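Adenosine deaminase (Burkholderia ambifaria, PDB 4GXW) is a zinc-dependent amidohydrolase of the adenosine and AMP deaminase family, probably acting as a purine deaminase. Local coordinates at residues V74-V79 and T300-L305. Residues are numbered along the deposited sequence; the frame is centred on the assembly and turned at random.
Sequences VGVLHV and TDDPTL. With ZN (zinc ion), chain C.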
ATOM      1  N   VAL A  74     -12.051  -5.822 -11.969  1.00 44.57           N
ATOM      2  CA  VAL A  74     -12.913  -5.650 -10.815  1.00 46.53           C
ATOM      3  C   VAL A  74     -12.052  -5.474  -9.570  1.00 43.43           C
ATOM      4  O   VAL A  74     -10.900  -5.917  -9.530  1.00 37.59           O
ATOM      5  CB  VAL A  74     -13.848  -6.859 -10.626  1.00 50.77           C
ATOM      6  CG1 VAL A  74     -14.810  -6.976 -11.800  1.00 52.69           C
ATOM      7  CG2 VAL A  74     -13.038  -8.140 -10.467  1.00 49.90           C
ATOM      8  N   GLY A  75     -12.605  -4.811  -8.561  1.00 39.23           N
ATOM      9  CA  GLY A  75     -11.909  -4.655  -7.301  1.00 37.54           C
ATOM     10  C   GLY A  75     -11.758  -6.001  -6.619  1.00 36.36           C
ATOM     11  O   GLY A  75     -12.562  -6.909  -6.837  1.00 34.13           O
ATOM     12  N   VAL A  76     -10.736  -6.122  -5.782  1.00 27.33           N
ATOM     13  CA  VAL A  76     -10.383  -7.406  -5.189  1.00 19.75           C
ATOM     14  C   VAL A  76     -10.841  -7.530  -3.736  1.00 16.57           C
ATOM     15  O   VAL A  76     -10.415  -8.439  -3.023  1.00 14.87           O
ATOM     16  CB  VAL A  76      -8.864  -7.641  -5.261  1.00 26.53           C
ATOM     17  CG1 VAL A  76      -8.378  -7.516  -6.704  1.00 31.65           C
ATOM     18  CG2 VAL A  76      -8.135  -6.649  -4.375  1.00 25.72           C
ATOM     19  N   LEU A  77     -11.716  -6.629  -3.302  1.00 17.46           N
ATOM     20  CA  LEU A  77     -12.182  -6.642  -1.918  1.00 15.72           C
ATOM     21  C   LEU A  77     -12.844  -7.975  -1.562  1.00 21.60           C
ATOM     22  O   LEU A  77     -12.728  -8.449  -0.428  1.00 17.03           O
ATOM     23  CB  LEU A  77     -13.119  -5.460  -1.651  1.00 19.18           C
ATOM     24  CG  LEU A  77     -12.470  -4.087  -1.862  1.00 19.87           C
ATOM     25  CD1 LEU A  77     -13.429  -2.967  -1.488  1.00 20.94           C
ATOM     26  CD2 LEU A  77     -11.179  -3.957  -1.072  1.00 20.68           C
ATOM     27  N   HIS A  78     -13.499  -8.593  -2.541  1.00 16.77           N
ATOM     28  CA  HIS A  78     -14.157  -9.883  -2.326  1.00 18.61           C
ATOM     29  C   HIS A  78     -13.169 -11.009  -2.018  1.00 15.46           C
ATOM     30  O   HIS A  78     -13.513 -11.967  -1.322  1.00 14.04           O
ATOM     31  CB  HIS A  78     -15.043 -10.259  -3.514  1.00 21.38           C
ATOM     32  CG  HIS A  78     -14.288 -10.483  -4.787  1.00 20.76           C
ATOM     33  ND1 HIS A  78     -14.183 -11.721  -5.383  1.00 31.71           N
ATOM     34  CD2 HIS A  78     -13.597  -9.626  -5.574  1.00 26.91           C
ATOM     35  CE1 HIS A  78     -13.465 -11.615  -6.487  1.00 30.66           C
ATOM     36  NE2 HIS A  78     -13.094 -10.354  -6.624  1.00 28.27           N
ATOM     37  N   VAL A  79     -11.940 -10.892  -2.521  1.00 14.70           N
ATOM     38  CA  VAL A  79     -10.926 -11.896  -2.227  1.00 13.46           C
ATOM     39  C   VAL A  79     -10.494 -11.766  -0.771  1.00  9.85           C
ATOM     40  O   VAL A  79     -10.341 -12.774  -0.074  1.00 10.71           O
ATOM     41  CB  VAL A  79      -9.694 -11.757  -3.147  1.00 12.11           C
ATOM     42  CG1 VAL A  79      -8.656 -12.826  -2.813  1.00 12.49           C
ATOM     43  CG2 VAL A  79     -10.113 -11.847  -4.611  1.00 18.25           C
ATOM     44  N   THR A 300       2.300  -0.885  -4.053  1.00  9.09           N
ATOM     45  CA  THR A 300       1.629  -1.998  -4.731  1.00  9.14           C
ATOM     46  C   THR A 300       0.163  -2.214  -4.342  1.00 10.01           C
ATOM     47  O   THR A 300      -0.607  -2.732  -5.155  1.00  9.32           O
ATOM     48  CB  THR A 300       2.397  -3.345  -4.572  1.00 10.04           C
ATOM     49  OG1 THR A 300       2.472  -3.707  -3.187  1.00 10.00           O
ATOM     50  CG2 THR A 300       3.810  -3.262  -5.165  1.00 10.35           C
ATOM     51  N   ASP A 301      -0.209  -1.853  -3.107  1.00  9.65           N
ATOM     52  CA  ASP A 301      -1.588  -2.006  -2.566  1.00  9.59           C
ATOM     53  C   ASP A 301      -1.967  -3.472  -2.324  1.00 11.18           C
ATOM     54  O   ASP A 301      -2.093  -3.904  -1.176  1.00 12.63           O
ATOM     55  CB  ASP A 301      -2.621  -1.289  -3.461  1.00 10.49           C
ATOM     56  CG  ASP A 301      -3.904  -0.825  -2.720  1.00 14.96           C
ATOM     57  OD1 ASP A 301      -4.077  -0.916  -1.476  1.00 13.69           O
ATOM     58  OD2 ASP A 301      -4.783  -0.299  -3.437  1.00 17.96           O
ATOM     59  N   ASP A 302      -2.144  -4.233  -3.403  1.00 10.81           N
ATOM     60  CA  ASP A 302      -2.477  -5.660  -3.319  1.00 11.70           C
ATOM     61  C   ASP A 302      -1.576  -6.390  -4.306  1.00 11.41           C
ATOM     62  O   ASP A 302      -2.027  -6.774  -5.395  1.00 13.86           O
ATOM     63  CB  ASP A 302      -3.956  -5.909  -3.662  1.00 13.54           C
ATOM     64  CG  ASP A 302      -4.898  -5.101  -2.804  1.00 15.45           C
ATOM     65  OD1 ASP A 302      -5.110  -5.468  -1.631  1.00 15.35           O
ATOM     66  OD2 ASP A 302      -5.450  -4.091  -3.301  1.00 20.66           O
ATOM     67  N   PRO A 303      -0.294  -6.573  -3.949  1.00 10.14           N
ATOM     68  CA  PRO A 303       0.705  -6.990  -4.941  1.00 10.84           C
ATOM     69  C   PRO A 303       0.391  -8.309  -5.641  1.00 11.73           C
ATOM     70  O   PRO A 303       0.599  -8.410  -6.847  1.00 14.45           O
ATOM     71  CB  PRO A 303       2.008  -7.081  -4.128  1.00 10.87           C
ATOM     72  CG  PRO A 303       1.554  -7.165  -2.699  1.00 11.79           C
ATOM     73  CD  PRO A 303       0.323  -6.334  -2.634  1.00 10.38           C
ATOM     74  N   THR A 304      -0.104  -9.308  -4.925  1.00 10.98           N
ATOM     75  CA  THR A 304      -0.317 -10.595  -5.584  1.00 12.44           C
ATOM     76  C   THR A 304      -1.621 -10.638  -6.375  1.00 13.48           C
ATOM     77  O   THR A 304      -1.744 -11.410  -7.325  1.00 19.63           O
ATOM     78  CB  THR A 304      -0.262 -11.768  -4.606  1.00 13.95           C
ATOM     79  OG1 THR A 304      -1.257 -11.575  -3.596  1.00 12.86           O
ATOM     80  CG2 THR A 304       1.121 -11.874  -3.979  1.00 14.11           C
ATOM     81  N   LEU A 305      -2.587  -9.811  -5.989  1.00 11.94           N
ATOM     82  CA  LEU A 305      -3.873  -9.765  -6.686  1.00 13.17           C
ATOM     83  C   LEU A 305      -3.851  -8.786  -7.862  1.00 15.02           C
ATOM     84  O   LEU A 305      -4.522  -9.007  -8.869  1.00 16.73           O
ATOM     85  CB  LEU A 305      -4.993  -9.398  -5.715  1.00 16.14           C
ATOM     86  CG  LEU A 305      -5.180 -10.374  -4.553  1.00 12.29           C
ATOM     87  CD1 LEU A 305      -6.300  -9.926  -3.632  1.00 14.24           C
ATOM     88  CD2 LEU A 305      -5.446 -11.783  -5.051  1.00 18.03           C
TER
HETATM   89 ZN    ZN C 401      -5.380   0.251  -0.194  0.72 10.58          ZN
HETATM   90  O   HOH W   1      -6.535   0.674  -1.732  1.00 13.73           O
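Val76 sets a methyl against a carboxylate that follows directly on a zinc ligand: its CG2 lies 3.9 Å from OD2 of Asp302. No hydrogen bond joins 74-79 to 300-305; the methyl meets the carboxylate by van der Waals contact. The two side chains run past each other in opposite directions. The rest of the contact is apolar and centres on Leu305. Leu305 CD1 lies 3.8 Å from both Val76 CB and Val79 CG1. This one methyl therefore lies against both valines. Val79 meets Leu305 tip to tip; its CG1 is anti to the backbone N (chi1 -180°), which extends that methyl to both leucine methyls. Val76 instead lies across Leu305, with its CG1 4.0 Å from the leucine CB. Phe66 and Tyr67 of helix 62-67 touch Val79 and Leu305, respectively, and extend the apolar cluster. The fold is the TIM barrel of the metallo-dependent hydrolases, and the contact joins the start of helix 77-87 to the loop that follows strand 295-298. Val76 is the N-cap residue of that helix, and its O accepts a bond from Val79 N. The loop after strand 295-298 carries Asp301, whose OD1 binds zinc at 2.2 Å. His35, His37, His216 and a water complete the site. That water also donates a hydrogen bond to Asp301 OD2 at 2.6 Å, so both carboxylate oxygens are engaged and the group's rotation is restricted. Asp302 does not bind the metal, but its side chain touches the zinc ligand His37. Thr304 OG1 is hydrogen-bonded to the backbone oxygens of Gly40 and Val42, which ties the turn at 303-305 to residues 40-42.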